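Local coordinates for bluetongue virus COAT protein VP7 (Bluetongue virus, PDB 1BVP), which forms homotrimers, 260 of which assemble on a VP3 scaffold as one of the proteins of the inner capsid, and takes part in binding the host cell surface, at residues D157-S162 with V243-V248; R46-R51 with R58-F63; S117-A122 with M253-N258; D275-G280 with F327-V332; A73-G78 with N287-P292. All coordinates share one frame; numbering follows the deposited sequence.

Interaction 1: D157-S162 with V243-V248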
# COMPACT_ATOMS: atom_id res chain seq x y z
N ASP A 157 -6.05 -8.47 -18.44
CA ASP A 157 -5.43 -7.18 -18.74
C ASP A 157 -4.86 -7.13 -20.14
O ASP A 157 -4.04 -6.26 -20.44
CB ASP A 157 -4.25 -6.97 -17.78
CG ASP A 157 -3.15 -8.02 -17.95
OD1 ASP A 157 -3.39 -9.09 -18.57
OD2 ASP A 157 -2.02 -7.79 -17.43
N MET A 158 -5.38 -7.98 -21.02
CA MET A 158 -4.78 -8.09 -22.33
C MET A 158 -5.68 -8.36 -23.52
O MET A 158 -6.70 -9.05 -23.41
CB MET A 158 -3.80 -9.24 -22.22
CG MET A 158 -2.74 -9.23 -23.20
SD MET A 158 -1.22 -9.11 -22.33
CE MET A 158 -0.60 -7.94 -23.32
N ILE A 159 -5.29 -7.79 -24.66
CA ILE A 159 -5.99 -8.07 -25.92
C ILE A 159 -4.91 -8.36 -26.97
O ILE A 159 -3.72 -7.99 -26.80
CB ILE A 159 -6.88 -6.91 -26.44
CG1 ILE A 159 -6.04 -5.79 -27.02
CG2 ILE A 159 -7.84 -6.44 -25.37
CD1 ILE A 159 -6.79 -4.98 -28.02
N GLN A 160 -5.30 -9.08 -28.01
CA GLN A 160 -4.40 -9.40 -29.14
C GLN A 160 -5.21 -9.12 -30.37
O GLN A 160 -6.45 -9.21 -30.33
CB GLN A 160 -3.90 -10.85 -29.14
CG GLN A 160 -5.01 -11.87 -29.13
CD GLN A 160 -4.53 -13.24 -28.73
OE1 GLN A 160 -3.39 -13.42 -28.32
NE2 GLN A 160 -5.40 -14.22 -28.83
N VAL A 161 -4.52 -8.65 -31.40
CA VAL A 161 -5.14 -8.30 -32.67
C VAL A 161 -4.45 -9.11 -33.77
O VAL A 161 -3.20 -9.19 -33.80
CB VAL A 161 -4.91 -6.79 -32.99
CG1 VAL A 161 -5.83 -6.33 -34.08
CG2 VAL A 161 -5.09 -5.95 -31.78
N SER A 162 -5.27 -9.75 -34.62
CA SER A 162 -4.78 -10.53 -35.78
C SER A 162 -4.95 -9.62 -36.99
O SER A 162 -6.04 -9.08 -37.21
CB SER A 162 -5.64 -11.77 -36.03
OG SER A 162 -5.68 -12.65 -34.93
N VAL A 243 -0.48 -8.61 -32.84
CA VAL A 243 0.11 -7.71 -31.84
C VAL A 243 -0.64 -7.89 -30.54
O VAL A 243 -1.84 -8.25 -30.57
CB VAL A 243 0.06 -6.20 -32.24
CG1 VAL A 243 0.67 -6.00 -33.60
CG2 VAL A 243 -1.35 -5.68 -32.22
N GLN A 244 0.08 -7.80 -29.40
CA GLN A 244 -0.63 -7.83 -28.11
C GLN A 244 -0.61 -6.43 -27.55
O GLN A 244 0.33 -5.66 -27.79
CB GLN A 244 -0.07 -8.79 -27.08
CG GLN A 244 1.06 -8.30 -26.28
CD GLN A 244 1.43 -9.32 -25.22
OE1 GLN A 244 0.73 -10.31 -25.05
NE2 GLN A 244 2.54 -9.09 -24.49
N ILE A 245 -1.73 -6.05 -26.95
CA ILE A 245 -1.85 -4.74 -26.33
C ILE A 245 -2.25 -4.98 -24.89
O ILE A 245 -3.29 -5.59 -24.61
CB ILE A 245 -2.87 -3.86 -27.00
CG1 ILE A 245 -2.42 -3.55 -28.43
CG2 ILE A 245 -3.00 -2.59 -26.22
CD1 ILE A 245 -3.50 -2.85 -29.25
N GLN A 246 -1.33 -4.61 -24.00
CA GLN A 246 -1.52 -4.77 -22.56
C GLN A 246 -1.95 -3.50 -21.84
O GLN A 246 -1.36 -2.43 -22.08
CB GLN A 246 -0.20 -5.16 -21.94
CG GLN A 246 -0.32 -5.46 -20.49
CD GLN A 246 1.03 -5.69 -19.83
OE1 GLN A 246 2.08 -5.68 -20.50
NE2 GLN A 246 1.03 -5.88 -18.51
N VAL A 247 -2.98 -3.61 -21.00
CA VAL A 247 -3.42 -2.48 -20.18
C VAL A 247 -2.64 -2.66 -18.86
O VAL A 247 -3.05 -3.45 -17.98
CB VAL A 247 -4.94 -2.45 -19.90
CG1 VAL A 247 -5.26 -1.38 -18.89
CG2 VAL A 247 -5.70 -2.15 -21.16
N VAL A 248 -1.50 -1.98 -18.76
CA VAL A 248 -0.67 -2.10 -17.57
C VAL A 248 -1.35 -1.61 -16.28
O VAL A 248 -1.17 -2.20 -15.22
CB VAL A 248 0.77 -1.60 -17.81
CG1 VAL A 248 0.80 -0.61 -18.88
CG2 VAL A 248 1.36 -1.09 -16.55
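Val243 starts the pairing with Val161 in a two-way backbone exchange: its O takes the N-H of Val161 at 2.8 Å, nearly along the C=O axis, and its N gives to Val161 O. The two valines lie side by side and point the same way. Val243 CG2, set between its own backbone N and carbonyl carbon, meets Val161 CG2 at 3.8 Å. One step on, Gln244 faces Gln160 in a non-hydrogen-bonded pair, where the CA of Gln244 leans on Ile159 O in a CA-H...O contact of 3.4 Å. Ile245 and Ile159 repeat the reciprocal pair of hydrogen bonds. The Ile245 N-H runs almost straight to Ile159 O (2.8 Å, 171°), but arrives 29° above the carbonyl plane, whereas the return bond from Ile159 N to Ile245 O lies in the plane. Their side chains run alongside each other, CB of Ile245 resting 3.7 Å from CG1 of Ile159. Gln246 pairs with Met158, whose bent thioether chain crosses obliquely toward it and Gln244; the Gln246 amide oxygen is bound by Arg189. At Val247 the ladder ends, its N bonded to Asp157 O at 2.9 Å. This antiparallel pair belongs to the jelly-roll beta domain. Strand 149-155 flanks it beyond 158-163, and strand 183-195 beyond 241-252. Phe128, Phe129 and Trp188 pack on the aliphatic face, while Thr135 and Pro156 of the second subunit pack against Gln244 and Gln246.

Interaction 2: R46-R51 with R58-F63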
# COMPACT_ATOMS: atom_id res chain seq x y z
N ARG A 46 -22.64 7.33 35.21
CA ARG A 46 -21.73 6.21 35.38
C ARG A 46 -20.58 6.74 36.26
O ARG A 46 -20.56 7.93 36.61
CB ARG A 46 -21.30 5.65 34.04
CG ARG A 46 -22.35 4.68 33.53
CD ARG A 46 -21.71 3.38 33.09
NE ARG A 46 -21.19 3.47 31.72
CZ ARG A 46 -21.58 2.69 30.71
NH1 ARG A 46 -22.48 1.72 30.89
NH2 ARG A 46 -21.18 2.95 29.47
N GLY A 47 -19.66 5.88 36.66
CA GLY A 47 -18.61 6.40 37.53
C GLY A 47 -17.25 6.00 37.03
O GLY A 47 -16.52 5.22 37.66
N VAL A 48 -16.91 6.53 35.87
CA VAL A 48 -15.64 6.22 35.26
C VAL A 48 -14.53 6.94 36.06
O VAL A 48 -14.71 8.07 36.46
CB VAL A 48 -15.68 6.71 33.78
CG1 VAL A 48 -14.38 6.43 33.08
CG2 VAL A 48 -16.82 6.05 33.07
N THR A 49 -13.41 6.26 36.34
CA THR A 49 -12.28 6.86 37.06
C THR A 49 -11.27 7.26 36.00
O THR A 49 -11.23 6.62 34.96
CB THR A 49 -11.51 5.81 37.84
OG1 THR A 49 -12.41 5.05 38.59
CG2 THR A 49 -10.51 6.46 38.81
N MET A 50 -10.39 8.21 36.29
CA MET A 50 -9.35 8.59 35.35
C MET A 50 -8.22 7.58 35.33
O MET A 50 -7.53 7.48 34.34
CB MET A 50 -8.77 9.95 35.67
CG MET A 50 -9.75 11.08 35.55
SD MET A 50 -8.89 12.62 35.37
CE MET A 50 -7.12 12.05 34.79
N ARG A 51 -7.98 6.87 36.43
CA ARG A 51 -6.91 5.88 36.42
C ARG A 51 -7.48 4.57 36.95
O ARG A 51 -7.47 4.31 38.15
CB ARG A 51 -5.72 6.34 37.26
CG ARG A 51 -4.47 5.45 37.08
CD ARG A 51 -3.58 5.98 35.96
NE ARG A 51 -3.35 7.42 36.12
CZ ARG A 51 -2.32 7.98 36.78
NH1 ARG A 51 -1.39 7.22 37.35
NH2 ARG A 51 -2.23 9.31 36.88
N ARG A 58 -11.95 -0.84 34.54
CA ARG A 58 -11.52 -0.95 33.16
C ARG A 58 -12.74 -1.15 32.25
O ARG A 58 -12.90 -0.43 31.26
CB ARG A 58 -10.51 -2.08 33.02
CG ARG A 58 -9.16 -1.68 33.58
CD ARG A 58 -8.09 -2.69 33.28
NE ARG A 58 -8.13 -3.86 34.15
CZ ARG A 58 -8.42 -5.09 33.74
NH1 ARG A 58 -8.72 -5.34 32.48
NH2 ARG A 58 -8.37 -6.09 34.59
N ASN A 59 -13.66 -2.02 32.66
CA ASN A 59 -14.86 -2.24 31.88
C ASN A 59 -15.63 -0.94 31.73
O ASN A 59 -16.06 -0.54 30.64
CB ASN A 59 -15.76 -3.25 32.57
CG ASN A 59 -15.28 -4.66 32.40
OD1 ASN A 59 -14.39 -4.96 31.60
ND2 ASN A 59 -15.87 -5.55 33.16
N GLU A 60 -15.77 -0.25 32.85
CA GLU A 60 -16.51 1.01 32.87
C GLU A 60 -15.89 2.05 31.92
O GLU A 60 -16.62 2.75 31.21
CB GLU A 60 -16.56 1.49 34.32
CG GLU A 60 -17.54 2.58 34.58
CD GLU A 60 -18.87 2.06 35.05
OE1 GLU A 60 -19.20 0.87 34.72
OE2 GLU A 60 -19.57 2.86 35.74
N MET A 61 -14.56 2.14 31.88
CA MET A 61 -13.91 3.10 30.99
C MET A 61 -14.10 2.65 29.54
O MET A 61 -14.36 3.48 28.65
CB MET A 61 -12.43 3.23 31.28
CG MET A 61 -11.79 4.27 30.38
SD MET A 61 -10.07 4.59 30.75
CE MET A 61 -10.32 6.07 31.66
N PHE A 62 -13.96 1.34 29.31
CA PHE A 62 -14.15 0.80 27.99
C PHE A 62 -15.58 1.08 27.51
O PHE A 62 -15.79 1.45 26.34
CB PHE A 62 -13.88 -0.70 27.94
CG PHE A 62 -14.08 -1.26 26.56
CD1 PHE A 62 -13.15 -1.00 25.56
CD2 PHE A 62 -15.25 -1.94 26.24
CE1 PHE A 62 -13.39 -1.39 24.24
CE2 PHE A 62 -15.50 -2.34 24.93
CZ PHE A 62 -14.58 -2.06 23.92
N PHE A 63 -16.56 0.92 28.40
CA PHE A 63 -17.93 1.20 28.01
C PHE A 63 -18.12 2.64 27.64
O PHE A 63 -18.93 2.96 26.77
CB PHE A 63 -18.89 0.82 29.10
CG PHE A 63 -18.94 -0.65 29.38
CD1 PHE A 63 -18.61 -1.58 28.39
CD2 PHE A 63 -19.33 -1.12 30.64
CE1 PHE A 63 -18.67 -2.95 28.65
CE2 PHE A 63 -19.38 -2.49 30.90
CZ PHE A 63 -19.05 -3.40 29.91
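One hydrogen bond joins the segments. The N-H of Gly47 donates to Glu60 OE2, N to OE2 3.2 Å, nearly straight (176°), using the carboxylate lone pair that points away from OE1. Glu60 reaches the loop by setting CG anti to its backbone N and bending at chi2. Charge adds a looser term, since Arg46 NE stays 4.4 Å from Glu60 OE2, beyond a salt bridge; the Arg46 tip goes instead to Asp67, in a salt bridge through NH2, and to the hydroxyl of Tyr40. These contacts hold the link between helix 27-44 and helix 55-73 against the early turns of the second helix. Apolar packing comes from Val48, which splits its methyls, CG2 going to Glu60 CG at 3.9 Å and CG1 to Met61 CB at 4.2 Å. Two van der Waals contacts remain: Met61, bent at chi3, sets its CE methyl 3.5 Å from Thr49 O, and Phe63 CB lies over one face of the Arg46 guanidinium, the ring plane turned 41° from it.

Interaction 3: S117-A122 with M253-N258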
# COMPACT_ATOMS: atom_id res chain seq x y z
N SER A 117 -16.11 13.39 0.22
CA SER A 117 -17.15 14.21 -0.36
C SER A 117 -16.89 14.65 -1.80
O SER A 117 -17.68 15.40 -2.38
CB SER A 117 -17.36 15.41 0.55
OG SER A 117 -16.18 16.20 0.52
N THR A 118 -15.76 14.24 -2.36
CA THR A 118 -15.43 14.59 -3.73
C THR A 118 -14.95 13.36 -4.49
O THR A 118 -15.26 12.24 -4.09
CB THR A 118 -14.43 15.76 -3.80
OG1 THR A 118 -14.47 16.34 -5.12
CG2 THR A 118 -13.04 15.37 -3.38
N TRP A 119 -14.30 13.57 -5.63
CA TRP A 119 -13.82 12.48 -6.49
C TRP A 119 -12.46 12.88 -6.98
O TRP A 119 -12.14 14.07 -7.05
CB TRP A 119 -14.73 12.32 -7.73
CG TRP A 119 -16.13 11.90 -7.39
CD1 TRP A 119 -16.60 10.62 -7.17
CD2 TRP A 119 -17.21 12.78 -7.08
NE1 TRP A 119 -17.91 10.66 -6.72
CE2 TRP A 119 -18.30 11.98 -6.66
CE3 TRP A 119 -17.36 14.17 -7.11
CZ2 TRP A 119 -19.50 12.52 -6.26
CZ3 TRP A 119 -18.57 14.71 -6.71
CH2 TRP A 119 -19.62 13.89 -6.30
N GLY A 120 -11.65 11.89 -7.31
CA GLY A 120 -10.31 12.15 -7.82
C GLY A 120 -9.79 10.90 -8.50
O GLY A 120 -10.25 9.79 -8.20
N PRO A 121 -8.86 11.06 -9.44
CA PRO A 121 -8.28 9.92 -10.16
C PRO A 121 -7.46 8.98 -9.28
O PRO A 121 -6.67 9.43 -8.47
CB PRO A 121 -7.37 10.60 -11.19
CG PRO A 121 -7.01 11.92 -10.55
CD PRO A 121 -8.32 12.34 -9.93
N ALA A 122 -7.60 7.69 -9.50
CA ALA A 122 -6.86 6.69 -8.76
C ALA A 122 -6.60 5.41 -9.57
O ALA A 122 -7.51 4.95 -10.28
CB ALA A 122 -7.64 6.33 -7.55
N MET A 253 -12.38 7.36 -11.29
CA MET A 253 -12.84 8.04 -10.08
C MET A 253 -13.55 7.11 -9.09
O MET A 253 -14.35 7.55 -8.26
CB MET A 253 -13.65 9.29 -10.41
CG MET A 253 -12.71 10.37 -10.91
SD MET A 253 -13.41 12.00 -11.18
CE MET A 253 -14.97 11.43 -11.43
N ASP A 254 -13.26 5.82 -9.16
CA ASP A 254 -13.85 4.90 -8.20
C ASP A 254 -12.84 4.91 -7.05
O ASP A 254 -11.63 5.04 -7.27
CB ASP A 254 -14.00 3.49 -8.78
CG ASP A 254 -15.02 3.42 -9.89
OD1 ASP A 254 -16.16 3.92 -9.73
OD2 ASP A 254 -14.66 2.87 -10.94
N LYS A 255 -13.34 4.85 -5.83
CA LYS A 255 -12.47 4.89 -4.67
C LYS A 255 -11.74 3.59 -4.50
O LYS A 255 -12.30 2.52 -4.77
CB LYS A 255 -13.27 5.20 -3.40
CG LYS A 255 -13.85 6.62 -3.27
CD LYS A 255 -12.78 7.69 -3.21
CE LYS A 255 -13.33 9.02 -2.67
NZ LYS A 255 -14.55 9.52 -3.35
N THR A 256 -10.46 3.71 -4.12
CA THR A 256 -9.64 2.54 -3.87
C THR A 256 -9.28 2.55 -2.39
O THR A 256 -9.74 3.41 -1.63
CB THR A 256 -8.39 2.55 -4.70
OG1 THR A 256 -7.45 3.49 -4.18
CG2 THR A 256 -8.72 2.94 -6.10
N LEU A 257 -8.51 1.57 -1.97
CA LEU A 257 -8.08 1.45 -0.58
C LEU A 257 -6.99 2.47 -0.21
O LEU A 257 -6.48 2.45 0.89
CB LEU A 257 -7.57 0.03 -0.35
CG LEU A 257 -8.39 -0.92 0.51
CD1 LEU A 257 -9.86 -0.59 0.56
CD2 LEU A 257 -8.15 -2.29 -0.00
N ASN A 258 -6.58 3.30 -1.17
CA ASN A 258 -5.57 4.31 -0.90
C ASN A 258 -6.22 5.68 -0.81
O ASN A 258 -5.56 6.66 -1.05
CB ASN A 258 -4.56 4.40 -2.03
CG ASN A 258 -3.76 3.14 -2.22
OD1 ASN A 258 -3.83 2.52 -3.27
ND2 ASN A 258 -2.95 2.77 -1.24
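The indole of Trp119 is met at its edge: Met253 O lies in the ring plane, 4.0 Å from CD1. Thr340 of the second subunit also packs on this side chain. At the root of the ring, CB of Trp119 takes the Met253 thioether, SD at 3.7 Å and CE at 3.8 Å, because Met253 runs out extended before bending at chi3. Its CG also lies over the Gly120 peptide, 3.7 Å from Gly120 O. The polar link comes from Lys255. Its CB starts away from the loop, but bends at chi2 and chi4 swing the ammonium back, so that NZ binds Thr118 O at 2.9 Å in the carbonyl plane. Further along, Ala122 CB and Thr256 CG2 touch at 3.8 Å, while Thr256 OG1 accepts from Asn258 N in an ST turn. Arg341 of the second subunit forms a salt bridge with Asp254. Two connections between the helical and beta domains cross here, their directions 69° apart: 117-122 carries helix 103-116 into strand 122-123, whereas the loop 253-258 leads from strand 241-252 back to helix 263-271.

Interaction 4: D275-G280 with F327-V332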
# COMPACT_ATOMS: atom_id res chain seq x y z
N ASP A 275 -10.29 -11.99 20.35
CA ASP A 275 -10.88 -13.03 21.16
C ASP A 275 -12.36 -13.04 20.82
O ASP A 275 -12.85 -12.17 20.05
CB ASP A 275 -10.65 -12.81 22.67
CG ASP A 275 -11.20 -11.46 23.19
OD1 ASP A 275 -12.32 -11.02 22.83
OD2 ASP A 275 -10.50 -10.85 24.01
N HIS A 276 -13.09 -13.94 21.46
CA HIS A 276 -14.51 -14.06 21.17
C HIS A 276 -15.36 -12.88 21.46
O HIS A 276 -16.35 -12.65 20.76
CB HIS A 276 -15.10 -15.28 21.86
CG HIS A 276 -14.52 -16.57 21.36
ND1 HIS A 276 -13.42 -17.17 21.95
CD2 HIS A 276 -14.83 -17.33 20.28
CE1 HIS A 276 -13.09 -18.24 21.26
NE2 HIS A 276 -13.92 -18.36 20.24
N THR A 277 -14.99 -12.11 22.47
CA THR A 277 -15.76 -10.93 22.83
C THR A 277 -15.58 -9.84 21.78
O THR A 277 -16.57 -9.28 21.26
CB THR A 277 -15.38 -10.47 24.25
OG1 THR A 277 -15.66 -11.54 25.17
CG2 THR A 277 -16.17 -9.24 24.66
N TRP A 278 -14.34 -9.58 21.39
CA TRP A 278 -14.12 -8.56 20.40
C TRP A 278 -14.79 -8.97 19.09
O TRP A 278 -15.44 -8.18 18.39
CB TRP A 278 -12.64 -8.37 20.17
CG TRP A 278 -12.40 -7.50 19.01
CD1 TRP A 278 -11.95 -7.87 17.77
CD2 TRP A 278 -12.73 -6.12 18.92
NE1 TRP A 278 -12.01 -6.81 16.91
CE2 TRP A 278 -12.48 -5.72 17.59
CE3 TRP A 278 -13.23 -5.19 19.85
CZ2 TRP A 278 -12.71 -4.41 17.16
CZ3 TRP A 278 -13.46 -3.89 19.42
CH2 TRP A 278 -13.20 -3.51 18.08
N HIS A 279 -14.58 -10.23 18.75
CA HIS A 279 -15.16 -10.78 17.56
C HIS A 279 -16.69 -10.60 17.58
O HIS A 279 -17.30 -10.08 16.63
CB HIS A 279 -14.71 -12.23 17.44
CG HIS A 279 -15.09 -12.86 16.15
ND1 HIS A 279 -14.64 -12.37 14.94
CD2 HIS A 279 -15.97 -13.85 15.86
CE1 HIS A 279 -15.24 -13.03 13.96
NE2 HIS A 279 -16.05 -13.93 14.49
N GLY A 280 -17.31 -10.96 18.71
CA GLY A 280 -18.76 -10.79 18.84
C GLY A 280 -19.21 -9.34 18.78
O GLY A 280 -20.19 -8.99 18.10
N PHE A 327 -16.51 -8.83 29.57
CA PHE A 327 -17.94 -8.74 29.76
C PHE A 327 -18.59 -9.73 28.83
O PHE A 327 -17.93 -10.32 27.97
CB PHE A 327 -18.42 -7.32 29.53
CG PHE A 327 -18.07 -6.77 28.20
CD1 PHE A 327 -16.78 -6.33 27.93
CD2 PHE A 327 -19.04 -6.67 27.20
CE1 PHE A 327 -16.45 -5.79 26.69
CE2 PHE A 327 -18.72 -6.13 25.96
CZ PHE A 327 -17.43 -5.69 25.70
N ALA A 328 -19.90 -9.91 28.99
CA ALA A 328 -20.67 -10.87 28.21
C ALA A 328 -21.46 -10.29 27.06
O ALA A 328 -22.07 -9.23 27.18
CB ALA A 328 -21.59 -11.61 29.13
N ILE A 329 -21.50 -11.04 25.96
CA ILE A 329 -22.27 -10.65 24.76
C ILE A 329 -23.23 -11.80 24.45
O ILE A 329 -22.86 -12.98 24.55
CB ILE A 329 -21.32 -10.37 23.58
CG1 ILE A 329 -20.54 -9.08 23.87
CG2 ILE A 329 -22.11 -10.21 22.31
CD1 ILE A 329 -19.50 -8.76 22.86
N HIS A 330 -24.49 -11.47 24.18
CA HIS A 330 -25.49 -12.51 23.90
C HIS A 330 -25.08 -13.42 22.76
O HIS A 330 -24.71 -12.96 21.67
CB HIS A 330 -26.86 -11.89 23.57
CG HIS A 330 -27.55 -11.28 24.75
ND1 HIS A 330 -27.53 -11.86 26.01
CD2 HIS A 330 -28.25 -10.13 24.87
CE1 HIS A 330 -28.19 -11.08 26.86
NE2 HIS A 330 -28.63 -10.02 26.20
N GLY A 331 -25.13 -14.72 23.02
CA GLY A 331 -24.78 -15.66 21.98
C GLY A 331 -23.32 -15.98 21.82
O GLY A 331 -22.96 -16.84 21.02
N VAL A 332 -22.46 -15.32 22.59
CA VAL A 332 -21.03 -15.57 22.51
C VAL A 332 -20.62 -16.46 23.67
O VAL A 332 -20.97 -16.21 24.81
CB VAL A 332 -20.25 -14.23 22.55
CG1 VAL A 332 -18.75 -14.48 22.62
CG2 VAL A 332 -20.63 -13.38 21.33
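Ile329 carries the middle of this contact, and its CB is directed at helix 276-286. From there CG1 sits anti to the carbonyl carbon and the chain runs on extended (chi2 175°), so that only the terminal methyl arrives at the helix. Ile329 CD1 lands on the backbone, 3.4 Å from Thr277 O, with Thr277 CG2 at 3.8 Å beside it. One turn on, Gly280 C is 4.1 Å from Ile329 CD1. Thr277 answers with the same CG2 methyl, which is anti to its backbone N. That methyl covers one face of the Phe327 ring, 4.1 Å from the centroid and 18° off the normal, a CH-pi contact displaced toward the CE1-CZ rim. Val332 closes the other end of the patch: CG1 touches His276 CB at 3.8 Å, and CG2 stands 4.1 Å from Gly280 CA, an approach that the missing side chain permits. Two local motifs shape the partners. Asp275 is the N-cap of the helix, OD1 accepting from Trp278 N, while Ile329 and Val332, the ends of a type II beta turn with Gly331 at positive phi, both direct their CB at the helix. Tyr320, from helix 304-323, ties down the other Asp275 oxygen. No hydrogen bond crosses between the segments, so what joins them is methyl packing and one ring face, a join of shape rather than of directed bonds.

Interaction 5: A73-G78 with N287-P292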
# COMPACT_ATOMS: atom_id res chain seq x y z
N ALA A 73 -20.40 7.49 15.39
CA ALA A 73 -20.69 6.74 14.18
C ALA A 73 -22.17 6.77 13.81
O ALA A 73 -22.53 6.43 12.69
CB ALA A 73 -20.21 5.33 14.30
N GLY A 74 -23.01 7.16 14.75
CA GLY A 74 -24.44 7.25 14.51
C GLY A 74 -25.16 5.92 14.57
O GLY A 74 -26.27 5.78 14.07
N ILE A 75 -24.55 4.96 15.26
CA ILE A 75 -25.09 3.62 15.40
C ILE A 75 -25.79 3.36 16.73
O ILE A 75 -25.41 3.85 17.78
CB ILE A 75 -23.94 2.60 15.31
CG1 ILE A 75 -23.21 2.73 13.98
CG2 ILE A 75 -24.42 1.19 15.58
CD1 ILE A 75 -21.96 1.92 13.92
N ASN A 76 -26.81 2.53 16.68
CA ASN A 76 -27.53 2.15 17.88
C ASN A 76 -27.44 0.61 17.86
O ASN A 76 -28.14 -0.02 17.10
CB ASN A 76 -28.96 2.67 17.79
CG ASN A 76 -29.88 2.10 18.88
OD1 ASN A 76 -31.09 2.20 18.76
ND2 ASN A 76 -29.30 1.52 19.94
N VAL A 77 -26.55 0.01 18.67
CA VAL A 77 -26.35 -1.43 18.68
C VAL A 77 -27.48 -2.32 19.11
O VAL A 77 -27.52 -3.50 18.72
CB VAL A 77 -25.17 -1.93 19.59
CG1 VAL A 77 -23.96 -2.21 18.79
CG2 VAL A 77 -24.92 -1.02 20.75
N GLY A 78 -28.35 -1.82 19.98
CA GLY A 78 -29.42 -2.67 20.45
C GLY A 78 -28.94 -3.46 21.65
O GLY A 78 -27.78 -3.35 22.07
N ASN A 287 -23.11 -5.08 12.04
CA ASN A 287 -24.46 -5.48 11.56
C ASN A 287 -25.39 -4.32 11.37
O ASN A 287 -26.44 -4.45 10.78
CB ASN A 287 -25.16 -6.46 12.51
CG ASN A 287 -24.59 -7.85 12.42
OD1 ASN A 287 -23.99 -8.22 11.40
ND2 ASN A 287 -24.74 -8.65 13.49
N ARG A 288 -25.03 -3.19 11.95
CA ARG A 288 -25.86 -2.00 11.89
C ARG A 288 -25.36 -1.09 10.79
O ARG A 288 -25.76 0.07 10.72
CB ARG A 288 -25.76 -1.28 13.24
CG ARG A 288 -26.88 -1.50 14.24
CD ARG A 288 -27.01 -2.90 14.82
NE ARG A 288 -28.17 -3.60 14.28
CZ ARG A 288 -29.37 -3.06 14.04
NH1 ARG A 288 -29.64 -1.77 14.31
NH2 ARG A 288 -30.26 -3.77 13.36
N THR A 289 -24.47 -1.60 9.94
CA THR A 289 -23.90 -0.82 8.86
C THR A 289 -23.99 -1.56 7.51
O THR A 289 -24.50 -2.68 7.43
CB THR A 289 -22.41 -0.49 9.15
OG1 THR A 289 -21.61 -1.66 8.98
CG2 THR A 289 -22.23 0.01 10.60
N THR A 290 -23.47 -0.94 6.46
CA THR A 290 -23.49 -1.56 5.14
C THR A 290 -22.20 -2.30 4.87
O THR A 290 -21.96 -2.78 3.76
CB THR A 290 -23.74 -0.53 4.03
OG1 THR A 290 -22.86 0.58 4.20
CG2 THR A 290 -25.17 -0.04 4.11
N LEU A 291 -21.37 -2.40 5.90
CA LEU A 291 -20.10 -3.08 5.83
C LEU A 291 -20.27 -4.54 6.23
O LEU A 291 -21.20 -4.89 6.97
CB LEU A 291 -19.13 -2.44 6.82
CG LEU A 291 -18.05 -1.40 6.53
CD1 LEU A 291 -18.05 -0.90 5.15
CD2 LEU A 291 -18.23 -0.27 7.52
N PRO A 292 -19.47 -5.43 5.64
CA PRO A 292 -19.58 -6.84 6.01
C PRO A 292 -19.19 -6.95 7.49
O PRO A 292 -18.31 -6.23 7.98
CB PRO A 292 -18.56 -7.53 5.09
CG PRO A 292 -17.70 -6.40 4.55
CD PRO A 292 -18.66 -5.27 4.41
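A Schellman motif sets up this loop-to-loop contact. Helix 55-73 ends with Gly74 as its C-prime residue, at positive phi, and the chain swings Ile75 toward the turn after helix 276-286. Ile75 then spreads over two neighbours, its branches crossing both obliquely. CG2, anti to the backbone N, meets Arg288 CB at 3.7 Å. CD1, at the end of the extended CG1 arm, touches the Thr289 methyl CG2 at 3.8 Å. Arg288 keeps to the surface, its chain bent at chi2 and chi3 so that it wraps along the backbone of 76-77. Its CG lies 3.5 Å from Asn76 O and its CD 4.0 Å from Val77 O. The same Asn76 O sits at the edge of the guanidinium, near its plane, with NH1 3.6 Å away. Behind this first shell, Gln86 ties down the loop, bonding Ile75 O through NE2 and Val77 N through OE1. Leu70 and Ile285, from the two helices that end here, pack on Ile75 and Val77 and so join the helix ends through a shared apolar patch. In the segment 287-292, Asn287 and Thr289 belong to a predicted N-glycosylation sequon, with no sugar present in this model. What holds the Thr289 methyl against Ile75 is its hydroxyl, placed between the backbone N and the carbonyl carbon: OG1 gives to Leu286 O and accepts from Leu291 N at 3.2 Å, making an ST turn.

Overall arrangement
The five contacts trace a two-domain subunit. Interaction 1 lies in the beta domain, interactions 2, 4 and 5 in the helical one, and interaction 3 where the chain passes between them; the centres of 1 and 2 are about 61 Å apart, on opposite sides of the chain's centre. The beta domain is an insertion: 117-122 enters it, 253-258 leaves it, and interaction 1 falls within that excursion. Among the helices, interactions 2 and 4 touch where Phe63 packs on Phe327, while 4 and 5 alternate along the chain about 16 Å apart between centres and share helix 276-286 and its end. Interactions 1 and 3 also meet the second subunit, so the beta sheet and the junction between the domains both take part in the trimer interface.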